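Local coordinates for carboxymuconolactone decarboxylase family protein (Thermotoga maritima, PDB 1VKE) that probably acts as a peroxiredoxin-like oxidoreductase with an AhpD-like fold and may take part in the antioxidative response, at residues K58-L63 with V80-E85; G62-T67 with F93-I98. One frame throughout, in Å; residues are numbered along the deposited sequence. Where two conformers were deposited one is given.

Contact 1. Residues K58-L63 with V80-E85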
loop_
_atom_site.group_PDB
_atom_site.type_symbol
_atom_site.label_atom_id
_atom_site.label_comp_id
_atom_site.label_asym_id
_atom_site.label_seq_id
_atom_site.Cartn_x
_atom_site.Cartn_y
_atom_site.Cartn_z
ATOM N N LYS E 58 19.710 8.577 9.185
ATOM C CA LYS E 58 18.875 7.355 9.258
ATOM C C LYS E 58 17.442 7.674 9.713
ATOM O O LYS E 58 16.453 7.111 9.175
ATOM C CB LYS E 58 19.531 6.284 10.131
ATOM C CG LYS E 58 20.796 5.704 9.557
ATOM C CD LYS E 58 21.264 4.505 10.342
ATOM C CE LYS E 58 22.551 3.922 9.789
ATOM N NZ LYS E 58 22.920 2.558 10.291
ATOM N N GLU E 59 17.309 8.584 10.671
ATOM C CA GLU E 59 15.957 8.975 11.128
ATOM C C GLU E 59 15.162 9.733 10.051
ATOM O O GLU E 59 13.956 9.534 9.922
ATOM C CB GLU E 59 16.036 9.723 12.447
ATOM C CG GLU E 59 16.541 8.843 13.589
ATOM C CD GLU E 59 15.549 7.773 14.080
ATOM O OE1 GLU E 59 14.385 7.793 13.643
ATOM O OE2 GLU E 59 15.936 6.940 14.951
ATOM N N LEU E 60 15.838 10.550 9.256
ATOM C CA LEU E 60 15.220 11.178 8.098
ATOM C C LEU E 60 14.789 10.132 7.060
ATOM O O LEU E 60 13.728 10.236 6.459
ATOM C CB LEU E 60 16.138 12.213 7.473
ATOM C CG LEU E 60 16.247 13.505 8.285
ATOM C CD1 LEU E 60 17.504 14.231 7.782
ATOM C CD2 LEU E 60 15.012 14.389 8.150
ATOM N N MET E 61 15.576 9.089 6.856
ATOM C CA MET E 61 15.135 7.971 6.002
ATOM C C MET E 61 13.931 7.240 6.554
ATOM O O MET E 61 13.024 6.894 5.796
ATOM C CB MET E 61 16.293 6.985 5.768
ATOM C CG MET E 61 17.428 7.589 4.981
ATOM S SD MET E 61 18.871 6.475 4.981
ATOM C CE MET E 61 19.832 7.379 3.785
ATOM N N GLY E 62 13.910 7.007 7.864
ATOM C CA GLY E 62 12.756 6.422 8.500
ATOM C C GLY E 62 11.511 7.295 8.227
ATOM O O GLY E 62 10.377 6.809 8.002
ATOM N N LEU E 63 11.698 8.608 8.307
ATOM C CA LEU E 63 10.589 9.559 8.075
ATOM C C LEU E 63 10.069 9.441 6.644
ATOM O O LEU E 63 8.835 9.367 6.404
ATOM C CB LEU E 63 11.045 10.995 8.359
ATOM C CG LEU E 63 10.024 12.100 8.118
ATOM C CD1 LEU E 63 8.824 11.934 8.985
ATOM C CD2 LEU E 63 10.633 13.464 8.408
ATOM N N VAL E 80 9.939 12.839 16.062
ATOM C CA VAL E 80 10.567 13.079 17.389
ATOM C C VAL E 80 12.089 12.873 17.307
ATOM O O VAL E 80 12.881 13.688 17.788
ATOM C CB VAL E 80 9.944 12.185 18.495
ATOM C CG1 VAL E 80 10.661 12.314 19.800
ATOM C CG2 VAL E 80 8.482 12.521 18.652
ATOM N N ARG E 81 12.491 11.742 16.718
ATOM C CA ARG E 81 13.913 11.406 16.685
ATOM C C ARG E 81 14.670 12.426 15.841
ATOM O O ARG E 81 15.799 12.830 16.196
ATOM C CB ARG E 81 14.081 10.032 16.045
ATOM C CG ARG E 81 13.563 8.898 16.876
ATOM C CD ARG E 81 14.428 8.617 18.088
ATOM N NE ARG E 81 15.808 8.323 17.652
ATOM C CZ ARG E 81 16.890 9.053 17.946
ATOM N NH1 ARG E 81 16.811 10.109 18.739
ATOM N NH2 ARG E 81 18.069 8.683 17.465
ATOM N N CYS E 82 14.087 12.858 14.710
ATOM C CA CYS E 82 14.757 13.884 13.865
ATOM C C CYS E 82 14.983 15.185 14.666
ATOM O O CYS E 82 16.055 15.797 14.637
ATOM C CB CYS E 82 13.940 14.219 12.639
ATOM S SG CYS E 82 13.964 12.880 11.371
ATOM N N VAL E 83 13.955 15.612 15.356
ATOM C CA VAL E 83 14.085 16.816 16.211
ATOM C C VAL E 83 15.145 16.638 17.300
ATOM O O VAL E 83 16.039 17.505 17.502
ATOM C CB VAL E 83 12.705 17.194 16.827
ATOM C CG1 VAL E 83 12.814 18.239 17.927
ATOM C CG2 VAL E 83 11.771 17.672 15.711
ATOM N N GLN E 84 15.093 15.495 17.976
ATOM C CA GLN E 84 16.086 15.174 19.027
ATOM C C GLN E 84 17.520 15.204 18.507
ATOM O O GLN E 84 18.427 15.618 19.213
ATOM C CB GLN E 84 15.808 13.807 19.660
ATOM C CG GLN E 84 14.535 13.766 20.524
ATOM C CD GLN E 84 14.235 12.387 21.109
ATOM O OE1 GLN E 84 14.499 11.366 20.473
ATOM N NE2 GLN E 84 13.694 12.363 22.334
ATOM N N GLU E 85 17.706 14.757 17.276
ATOM C CA GLU E 85 19.012 14.693 16.641
ATOM C C GLU E 85 19.391 15.981 15.913
ATOM O O GLU E 85 20.397 16.019 15.195
ATOM C CB GLU E 85 19.073 13.507 15.685
ATOM C CG GLU E 85 18.966 12.152 16.337
ATOM C CD GLU E 85 20.121 11.827 17.286
ATOM O OE1 GLU E 85 21.224 12.421 17.164
ATOM O OE2 GLU E 85 19.902 10.951 18.141
#
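Glu59 and Arg81 both set CG anti to the carbonyl carbon, beside the backbone N; a bend at chi2 of Glu59 (-72°), and at chi2 and chi3 of Arg81, then makes the two chains cross obliquely. They bridge an antiparallel helical hairpin of the AhpD-like fold, helices 55-68 and 72-84, whose short segments cross at 154°. Arg81 NE hydrogen-bonds to Glu59 OE2 at 3.0 Å within a salt bridge, but comes from above the carboxylate plane, the carboxylate and guanidinium planes lying 79° apart. Arg81 CB and CG lie against the carboxylate where the chains cross, CB 3.3 Å from Glu59 OE1. That second oxygen is hydrogen-bonded to His78 ND1, four residues beyond Cys74 of the Cys71-Cys74 disulfide, consistent with the glutamate-histidine pair beside the redox cysteines of AhpD. An alanine in place of Glu59 would remove both oxygens and would probably loosen the setting of Arg81 and of the His78 imidazole. Arginine suits its place because its other two nitrogens remain available: NH1 and NH2 converge end-on on Glu85 OE2, with NH2 at 3.0 Å, while NH1 also donates to Gln84 OE1, together limiting rotation of the guanidinium. Beneath this network the backbones come closest between Glu59 and Cys82, whose compact side chain lets its SG reach within 3.6 Å of Glu59 C and 3.7 Å of Leu60 CD2.

Contact 2. Residues G62-T67 with F93-I98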
loop_
_atom_site.group_PDB
_atom_site.type_symbol
_atom_site.label_atom_id
_atom_site.label_comp_id
_atom_site.label_asym_id
_atom_site.label_seq_id
_atom_site.Cartn_x
_atom_site.Cartn_y
_atom_site.Cartn_z
ATOM N N GLY E 62 13.910 7.007 7.864
ATOM C CA GLY E 62 12.756 6.422 8.500
ATOM C C GLY E 62 11.511 7.295 8.227
ATOM O O GLY E 62 10.377 6.809 8.002
ATOM N N LEU E 63 11.698 8.608 8.307
ATOM C CA LEU E 63 10.589 9.559 8.075
ATOM C C LEU E 63 10.069 9.441 6.644
ATOM O O LEU E 63 8.835 9.367 6.404
ATOM C CB LEU E 63 11.045 10.995 8.359
ATOM C CG LEU E 63 10.024 12.100 8.118
ATOM C CD1 LEU E 63 8.824 11.934 8.985
ATOM C CD2 LEU E 63 10.633 13.464 8.408
ATOM N N VAL E 64 10.981 9.429 5.679
ATOM C CA VAL E 64 10.594 9.289 4.275
ATOM C C VAL E 64 9.820 7.980 4.074
ATOM O O VAL E 64 8.743 7.978 3.455
ATOM C CB VAL E 64 11.832 9.379 3.333
ATOM C CG1 VAL E 64 11.475 8.980 1.900
ATOM C CG2 VAL E 64 12.357 10.808 3.383
ATOM N N ALA E 65 10.382 6.860 4.559
ATOM C CA ALA E 65 9.746 5.552 4.351
ATOM C C ALA E 65 8.348 5.542 4.994
ATOM O O ALA E 65 7.380 5.055 4.367
ATOM C CB ALA E 65 10.587 4.445 4.930
ATOM N N SER E 66 8.239 6.060 6.205
ATOM C CA SER E 66 6.968 6.067 6.969
ATOM C C SER E 66 5.934 6.960 6.307
ATOM O O SER E 66 4.757 6.697 6.407
ATOM C CB SER E 66 7.239 6.596 8.394
ATOM O OG SER E 66 8.145 5.735 9.094
ATOM N N THR E 67 6.367 8.033 5.653
ATOM C CA THR E 67 5.452 8.932 4.971
ATOM C C THR E 67 4.911 8.350 3.662
ATOM O O THR E 67 3.718 8.414 3.397
ATOM C CB THR E 67 6.140 10.301 4.732
ATOM O OG1 THR E 67 6.557 10.843 5.988
ATOM C CG2 THR E 67 5.160 11.307 4.101
ATOM N N PHE E 93 11.508 19.307 5.838
ATOM C CA PHE E 93 10.628 19.601 4.694
ATOM C C PHE E 93 11.213 19.111 3.375
ATOM O O PHE E 93 10.472 18.604 2.543
ATOM C CB PHE E 93 10.268 21.083 4.589
ATOM C CG PHE E 93 9.531 21.653 5.780
ATOM C CD1 PHE E 93 8.658 20.918 6.527
ATOM C CD2 PHE E 93 9.713 22.986 6.110
ATOM C CE1 PHE E 93 7.996 21.493 7.617
ATOM C CE2 PHE E 93 9.041 23.562 7.191
ATOM C CZ PHE E 93 8.180 22.801 7.936
ATOM N N GLU E 94 12.532 19.165 3.217
ATOM C CA GLU E 94 13.158 18.637 1.982
ATOM C C GLU E 94 12.973 17.146 1.866
ATOM O O GLU E 94 12.736 16.622 0.770
ATOM C CB GLU E 94 14.642 18.998 1.900
ATOM C CG GLU E 94 14.891 20.482 1.637
ATOM C CD GLU E 94 16.359 20.863 1.491
ATOM O OE1 GLU E 94 17.182 19.989 1.150
ATOM O OE2 GLU E 94 16.682 22.060 1.737
ATOM N N ALA E 95 13.035 16.448 2.999
ATOM C CA ALA E 95 12.727 15.020 3.021
ATOM C C ALA E 95 11.266 14.729 2.758
ATOM O O ALA E 95 10.937 13.806 1.998
ATOM C CB ALA E 95 13.144 14.433 4.356
ATOM N N LEU E 96 10.356 15.493 3.369
ATOM C CA LEU E 96 8.937 15.254 3.196
ATOM C C LEU E 96 8.529 15.509 1.724
ATOM O O LEU E 96 7.591 14.883 1.229
ATOM C CB LEU E 96 8.099 16.110 4.163
ATOM C CG LEU E 96 8.131 15.743 5.653
ATOM C CD1 LEU E 96 7.488 16.837 6.525
ATOM C CD2 LEU E 96 7.458 14.379 5.874
ATOM N N ASP E 97 9.199 16.454 1.071
ATOM C CA ASP E 97 8.921 16.760 -0.351
ATOM C C ASP E 97 9.220 15.561 -1.251
ATOM O O ASP E 97 8.473 15.279 -2.194
ATOM C CB ASP E 97 9.751 17.931 -0.834
ATOM C CG ASP E 97 9.151 19.272 -0.515
ATOM O OD1 ASP E 97 7.937 19.354 -0.219
ATOM O OD2 ASP E 97 9.849 20.317 -0.613
ATOM N N ILE E 98 10.288 14.821 -0.939
ATOM C CA ILE E 98 10.612 13.592 -1.664
ATOM C C ILE E 98 9.496 12.588 -1.463
ATOM O O ILE E 98 9.014 11.978 -2.406
ATOM C CB ILE E 98 11.997 13.033 -1.220
ATOM C CG1 ILE E 98 13.136 13.890 -1.790
ATOM C CG2 ILE E 98 12.159 11.625 -1.671
ATOM C CD1 ILE E 98 14.498 13.708 -1.135
#
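Val64 and Ala95 mark the tightest part of this contact, their CA atoms 6.2 Å apart. Val64 CG2, anti to the carbonyl carbon, projects onto the neighbouring helix and rests 3.6 Å from Ala95 O and 3.8 Å from Ala95 CB. Alanine suits this point because a methyl is all that its side chain brings between the backbones, while the branched valine gives one methyl to Ala95 and turns the other toward Ile98. On one flank a single methyl, Leu96 CD2, does the work. It meets Leu63 at CG, 4.1 Å away, as the two leucines cross obliquely, and it lies 3.7 Å from Thr67 OG1, with Thr67 and Leu96 crossing at about a right angle. The Thr67 hydroxyl can sit against this apolar group because chi1 (-58°) turns it back along its own helix, where OG1 donates a 2.7 Å hydrogen bond to Leu63 O, an oxygen that also accepts from Thr67 N.

In the all-helical AhpD-like fold, helix 72-84, which follows 55-68 in sequence and runs antiparallel to it, brings the chain back before helix 89-103, so helices 55-68 and 89-103 run in roughly the same direction, 35° apart over the short segments. Leu96 continues onto Leu111 of helix 108-127, extending the apolar layer to a third helix.

The other flank is looser: Val64 CG1 reaches Ile98 CG2 only at 4.5 Å. This side is still buried: Tyr48 of a second subunit packs on Ile98, and Met61 of that subunit on Ala95. Glu94, which makes no contact with residues 62-67, forms a salt bridge to Lys58 of that subunit, and Asp97 hydrogen-bonds through OD2 to Thr34 OG1 of a third.

In the fold
Both contacts are buried and use helix 55-68, which receives helix 72-84 antiparallel in contact 1 and helix 89-103 in roughly the same direction in contact 2. Leu63 belongs to both, and Leu60 CD2 of the first lies 4.2 Å from Ala95 CB of the second, so their apolar parts are continuous. Their chemistry differs: contact 1, nearer the chain centre, adds a charged network on one side of its cysteine-leucine packing, reaching partly exposed residues near the end of helix 72-84. Contact 2 has no hydrogen bond across it and joins its helices mainly through aliphatic groups. Both also face the second subunit, through the reciprocal pairing of Lys58 in one subunit with Glu94 in the other.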